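Local coordinates for protein glycoside hydrolase family 31 (Trueperella pyogenes, PDB 5I0F) that degrades cycloalternan, a cyclic glucose oligosaccharide, by a mechanism that passes through a covalent glycosyl-enzyme intermediate, at residues Glu303-Ser308 with His595-Pro600; Gly296-Gly301 with Val324-Ile329. All coordinates share one frame; numbering follows the deposited sequence.

Contact 1 of 2, residues Glu303-Ser308 with His595-Pro600; sequences EWNTQS and HHHELP
Two loops at the C-terminal end of the family 31 TIM barrel meet where Glu303, just past the first barrel strand, reaches into the turn His595-Glu598 that follows the last one. The turn is closed by Glu598 N bonding to His595 O, and Glu303 OE1 sits at its mouth. Two backbone amides grip Glu303 OE1: His595 N at 2.8 Å and His597 N at 2.9 Å. They arrive from opposite faces of the carboxylate, both out of its plane and His597 N the more steeply, and both bonds are bent (N-H...O 131° and 145°). Glu303 CG is anti to the carbonyl carbon, and the chain is extended beyond it. The side chains of Glu303 and His597 slide past each other in opposite directions, carboxylate and imidazole stacked with planes 17° apart. Glu303 CB makes a CH-pi contact over the His597 face, 4.0 Å from the ring centroid. Asn305 comes to the same ring tip to tip, Asn305 OD1 lying 3.2 Å from His597 CE1. The neighbouring Trp304 turns away toward helix 307-320 and bonds through NE1 to Asp603. In the turn His595-Glu598, His596 lies near a bound glucose and its ring meets that of Phe594, a residue of the glycan pocket. The second carboxylate oxygen, Glu303 OE2, is hydrogen-bonded at 2.7 Å to a water that also bonds to Glu598 O and meets His595 ND1 in its ring plane at 2.9 Å.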
loop_
_atom_site.group_PDB
_atom_site.type_symbol
_atom_site.label_atom_id
_atom_site.label_comp_id
_atom_site.label_asym_id
_atom_site.label_seq_id
_atom_site.Cartn_x
_atom_site.Cartn_y
_atom_site.Cartn_z
ATOM N N GLU A 303 18.674 4.752 -9.692
ATOM C CA GLU A 303 19.692 4.864 -10.740
ATOM C C GLU A 303 21.076 4.400 -10.312
ATOM O O GLU A 303 22.030 4.595 -11.049
ATOM C CB GLU A 303 19.705 6.291 -11.333
ATOM C CG GLU A 303 18.370 6.556 -12.007
ATOM C CD GLU A 303 18.309 7.804 -12.852
ATOM O OE1 GLU A 303 17.383 7.852 -13.679
ATOM O OE2 GLU A 303 19.114 8.738 -12.679
ATOM N N TRP A 304 21.190 3.782 -9.134
ATOM C CA TRP A 304 22.438 3.109 -8.760
ATOM C C TRP A 304 22.351 1.697 -9.329
ATOM O O TRP A 304 21.950 0.766 -8.629
ATOM C CB TRP A 304 22.606 3.061 -7.259
ATOM C CG TRP A 304 22.601 4.404 -6.615
ATOM C CD1 TRP A 304 22.819 5.620 -7.208
ATOM C CD2 TRP A 304 22.429 4.656 -5.237
ATOM N NE1 TRP A 304 22.743 6.620 -6.278
ATOM C CE2 TRP A 304 22.489 6.058 -5.055
ATOM C CE3 TRP A 304 22.206 3.837 -4.126
ATOM C CZ2 TRP A 304 22.365 6.653 -3.805
ATOM C CZ3 TRP A 304 22.076 4.450 -2.865
ATOM C CH2 TRP A 304 22.149 5.835 -2.730
ATOM N N ASN A 305 22.702 1.563 -10.602
ATOM C CA ASN A 305 22.457 0.323 -11.339
ATOM C C ASN A 305 23.730 -0.410 -11.764
ATOM O O ASN A 305 23.694 -1.257 -12.658
ATOM C CB ASN A 305 21.503 0.541 -12.503
ATOM C CG ASN A 305 22.133 1.274 -13.673
ATOM O OD1 ASN A 305 23.061 2.075 -13.514
ATOM N ND2 ASN A 305 21.616 1.007 -14.864
ATOM N N THR A 306 24.836 -0.086 -11.109
ATOM C CA THR A 306 26.098 -0.777 -11.313
ATOM C C THR A 306 26.778 -0.840 -9.977
ATOM O O THR A 306 26.488 -0.031 -9.071
ATOM C CB THR A 306 27.067 -0.070 -12.317
ATOM O OG1 THR A 306 27.529 1.171 -11.777
ATOM C CG2 THR A 306 26.422 0.182 -13.648
ATOM N N GLN A 307 27.708 -1.777 -9.868
ATOM C CA GLN A 307 28.501 -1.933 -8.650
ATOM C C GLN A 307 29.307 -0.669 -8.382
ATOM O O GLN A 307 29.437 -0.215 -7.225
ATOM C CB GLN A 307 29.404 -3.170 -8.792
ATOM C CG GLN A 307 30.057 -3.642 -7.499
ATOM C CD GLN A 307 30.700 -5.019 -7.639
ATOM O OE1 GLN A 307 30.221 -5.882 -8.414
ATOM N NE2 GLN A 307 31.769 -5.249 -6.872
ATOM N N SER A 308 29.837 -0.087 -9.458
ATOM C CA SER A 308 30.542 1.180 -9.371
ATOM C C SER A 308 29.680 2.303 -8.800
ATOM O O SER A 308 30.134 3.059 -7.931
ATOM C CB SER A 308 31.063 1.593 -10.755
ATOM O OG SER A 308 31.847 2.751 -10.648
ATOM N N HIS A 595 14.630 7.783 -13.620
ATOM C CA HIS A 595 14.562 8.981 -14.485
ATOM C C HIS A 595 15.334 8.745 -15.818
ATOM O O HIS A 595 15.832 9.697 -16.447
ATOM C CB HIS A 595 15.131 10.135 -13.654
ATOM C CG HIS A 595 15.123 11.467 -14.328
ATOM N ND1 HIS A 595 16.235 12.286 -14.343
ATOM C CD2 HIS A 595 14.145 12.138 -14.982
ATOM C CE1 HIS A 595 15.938 13.402 -14.980
ATOM N NE2 HIS A 595 14.683 13.332 -15.389
ATOM N N HIS A 596 15.421 7.474 -16.251
ATOM C CA HIS A 596 16.100 7.077 -17.498
ATOM C C HIS A 596 17.550 7.556 -17.590
ATOM O O HIS A 596 18.064 7.786 -18.682
ATOM C CB HIS A 596 15.280 7.553 -18.730
ATOM C CG HIS A 596 13.924 6.935 -18.830
ATOM N ND1 HIS A 596 13.693 5.757 -19.513
ATOM C CD2 HIS A 596 12.725 7.322 -18.334
ATOM C CE1 HIS A 596 12.414 5.439 -19.424
ATOM N NE2 HIS A 596 11.806 6.371 -18.711
ATOM N N HIS A 597 18.210 7.697 -16.436
ATOM C CA HIS A 597 19.550 8.264 -16.340
ATOM C C HIS A 597 19.715 9.582 -17.125
ATOM O O HIS A 597 20.774 9.852 -17.680
ATOM C CB HIS A 597 20.590 7.211 -16.753
ATOM C CG HIS A 597 20.622 6.041 -15.824
ATOM N ND1 HIS A 597 21.704 5.757 -15.018
ATOM C CD2 HIS A 597 19.675 5.120 -15.528
ATOM C CE1 HIS A 597 21.426 4.698 -14.278
ATOM N NE2 HIS A 597 20.199 4.299 -14.563
ATOM N N GLU A 598 18.656 10.390 -17.133
ATOM C CA GLU A 598 18.673 11.707 -17.763
ATOM C C GLU A 598 19.364 12.708 -16.865
ATOM O O GLU A 598 19.676 12.429 -15.702
ATOM C CB GLU A 598 17.241 12.171 -18.086
ATOM C CG GLU A 598 16.646 11.410 -19.255
ATOM C CD GLU A 598 15.144 11.498 -19.375
ATOM O OE1 GLU A 598 14.511 12.361 -18.721
ATOM O OE2 GLU A 598 14.596 10.696 -20.175
ATOM N N LEU A 599 19.627 13.881 -17.418
ATOM C CA LEU A 599 20.226 14.962 -16.656
ATOM C C LEU A 599 19.125 15.901 -16.165
ATOM O O LEU A 599 18.107 16.036 -16.858
ATOM C CB LEU A 599 21.203 15.729 -17.542
ATOM C CG LEU A 599 22.348 14.896 -18.120
ATOM C CD1 LEU A 599 23.196 15.776 -19.034
ATOM C CD2 LEU A 599 23.194 14.291 -17.004
ATOM N N PRO A 600 19.276 16.555 -15.009
ATOM C CA PRO A 600 20.355 16.362 -14.043
ATOM C C PRO A 600 20.076 15.152 -13.154
ATOM O O PRO A 600 18.975 14.592 -13.196
ATOM C CB PRO A 600 20.274 17.633 -13.205
ATOM C CG PRO A 600 18.791 17.935 -13.166
ATOM C CD PRO A 600 18.286 17.542 -14.529
HETATM O O HOH W 1 18.664 11.414 -13.117
#

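Contact 2 of 2, residues Gly296-Gly301 with Val324-Ile329; sequences GLWASG and VSVVVI
Trp298 on strand 297-300 and Val326 on strand 326-329 are parallel neighbours in the first beta-alpha-beta unit of the TIM barrel, helix 307-320 making the crossover. Their side chains lie side by side, pointing the same way. Val326 CB stands 3.8 Å from Trp298 CG, and the branches beyond it divide the indole. Val326 CG1, anti to the backbone N (chi1 179°), rests above the six-membered ring near its rim, 3.7 Å from Trp298 CE3. Val326 CG2 covers the five-membered ring of Trp298 in a CH-pi contact, 3.7 Å from its centroid and 14° off the normal. Val328 CG2 adds a second methyl at Trp298 CE3, while Trp298 NE1 bonds to Ile294 O. On the other face of the sheet Ala299 CB meets Val324 CG1, and both pack on Met314 of the crossover helix. Between the strands, Ala299 N gives a nearly straight bond to Val326 O (2.8 Å, 174°) and Ala299 O receives Val328 N. Leu297 O takes Ser325 N and, weakly, Val326 N. At the C-terminal end a water replaces direct pairing, hydrogen-bonded to Gly301 N at 3.0 Å and to Val328 O at 2.7 Å.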
loop_
_atom_site.group_PDB
_atom_site.type_symbol
_atom_site.label_atom_id
_atom_site.label_comp_id
_atom_site.label_asym_id
_atom_site.label_seq_id
_atom_site.Cartn_x
_atom_site.Cartn_y
_atom_site.Cartn_z
ATOM N N GLY A 296 19.610 2.591 11.609
ATOM C CA GLY A 296 20.522 3.579 11.008
ATOM C C GLY A 296 19.931 4.180 9.730
ATOM O O GLY A 296 18.822 3.852 9.336
ATOM N N LEU A 297 20.660 5.065 9.070
ATOM C CA LEU A 297 20.164 5.638 7.810
ATOM C C LEU A 297 20.171 4.590 6.686
ATOM O O LEU A 297 21.166 3.853 6.494
ATOM C CB LEU A 297 21.003 6.853 7.414
ATOM C CG LEU A 297 20.639 7.561 6.108
ATOM C CD1 LEU A 297 19.213 8.060 6.153
ATOM C CD2 LEU A 297 21.600 8.715 5.878
ATOM N N TRP A 298 19.059 4.522 5.964
ATOM C CA TRP A 298 18.940 3.696 4.769
ATOM C C TRP A 298 19.217 4.570 3.536
ATOM O O TRP A 298 18.562 5.607 3.362
ATOM C CB TRP A 298 17.536 3.122 4.621
ATOM C CG TRP A 298 17.150 2.068 5.610
ATOM C CD1 TRP A 298 17.360 2.072 6.960
ATOM C CD2 TRP A 298 16.469 0.855 5.310
ATOM N NE1 TRP A 298 16.853 0.927 7.526
ATOM C CE2 TRP A 298 16.298 0.159 6.530
ATOM C CE3 TRP A 298 15.980 0.292 4.130
ATOM C CZ2 TRP A 298 15.672 -1.090 6.600
ATOM C CZ3 TRP A 298 15.339 -0.956 4.191
ATOM C CH2 TRP A 298 15.184 -1.627 5.421
ATOM N N ALA A 299 20.152 4.137 2.698
ATOM C CA ALA A 299 20.472 4.819 1.426
ATOM C C ALA A 299 19.855 4.055 0.254
ATOM O O ALA A 299 19.971 2.839 0.188
ATOM C CB ALA A 299 21.958 4.856 1.264
ATOM N N SER A 300 19.232 4.762 -0.682
ATOM C CA SER A 300 18.592 4.130 -1.844
ATOM C C SER A 300 18.559 5.116 -3.022
ATOM O O SER A 300 18.538 6.341 -2.834
ATOM C CB SER A 300 17.184 3.690 -1.471
ATOM O OG SER A 300 16.490 3.078 -2.555
ATOM N N GLY A 301 18.560 4.563 -4.220
ATOM C CA GLY A 301 18.432 5.353 -5.439
ATOM C C GLY A 301 18.251 4.424 -6.613
ATOM O O GLY A 301 19.116 3.579 -6.876
ATOM N N VAL A 324 25.768 5.219 7.006
ATOM C CA VAL A 324 24.586 4.495 6.572
ATOM C C VAL A 324 24.659 3.105 7.159
ATOM O O VAL A 324 25.763 2.549 7.307
ATOM C CB VAL A 324 24.438 4.463 5.037
ATOM C CG1 VAL A 324 24.011 5.817 4.529
ATOM C CG2 VAL A 324 25.721 4.073 4.330
ATOM N N SER A 325 23.502 2.561 7.527
ATOM C CA SER A 325 23.411 1.169 7.983
ATOM C C SER A 325 22.880 0.182 6.940
ATOM O O SER A 325 23.099 -1.016 7.067
ATOM C CB SER A 325 22.633 1.074 9.311
ATOM O OG SER A 325 21.242 1.279 9.100
ATOM N N VAL A 326 22.218 0.684 5.908
ATOM C CA VAL A 326 21.540 -0.165 4.914
ATOM C C VAL A 326 21.644 0.525 3.555
ATOM O O VAL A 326 21.427 1.744 3.446
ATOM C CB VAL A 326 20.030 -0.379 5.233
ATOM C CG1 VAL A 326 19.362 -1.253 4.168
ATOM C CG2 VAL A 326 19.817 -1.022 6.595
ATOM N N VAL A 327 21.944 -0.261 2.528
ATOM C CA VAL A 327 21.808 0.190 1.147
ATOM C C VAL A 327 20.807 -0.704 0.440
ATOM O O VAL A 327 20.895 -1.938 0.531
ATOM C CB VAL A 327 23.163 0.279 0.408
ATOM C CG1 VAL A 327 23.874 -1.066 0.315
ATOM C CG2 VAL A 327 22.965 0.916 -0.980
ATOM N N VAL A 328 19.803 -0.082 -0.176
ATOM C CA VAL A 328 18.855 -0.776 -1.046
ATOM C C VAL A 328 19.333 -0.620 -2.491
ATOM O O VAL A 328 19.675 0.490 -2.911
ATOM C CB VAL A 328 17.426 -0.175 -0.892
ATOM C CG1 VAL A 328 16.422 -0.942 -1.748
ATOM C CG2 VAL A 328 17.012 -0.193 0.582
ATOM N N ILE A 329 19.366 -1.727 -3.245
ATOM C CA ILE A 329 19.673 -1.709 -4.661
ATOM C C ILE A 329 18.443 -2.230 -5.380
ATOM O O ILE A 329 17.994 -3.355 -5.112
ATOM C CB ILE A 329 20.914 -2.588 -5.002
ATOM C CG1 ILE A 329 22.065 -2.302 -4.024
ATOM C CG2 ILE A 329 21.336 -2.347 -6.450
ATOM C CD1 ILE A 329 23.253 -3.234 -4.146
HETATM O O HOH W 2 18.155 1.677 -4.766
#

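Contact 2 belongs to the buried barrel wall, whereas contact 1 is a surface contact between loops at the mouth of the same barrel, with centres about 16 Å apart. The chain runs from strand 297-300 through Glu303-Ser308 into helix 307-320 and on to strand 326-329, so Glu303-Ser308 lies on the connection between the two strands that contact 2 pairs, while His595-Pro600 follows the last strand of the barrel. In the wall, regular main-chain pairing is flanked by apolar side chains; at the mouth, a carboxylate and a water gather the polar atoms of an irregular turn. Trp304 joins the two, Trp304 CZ3 packing 3.8 Å from Ala299 C and Trp304 O 3.8 Å from Ile329 CG2.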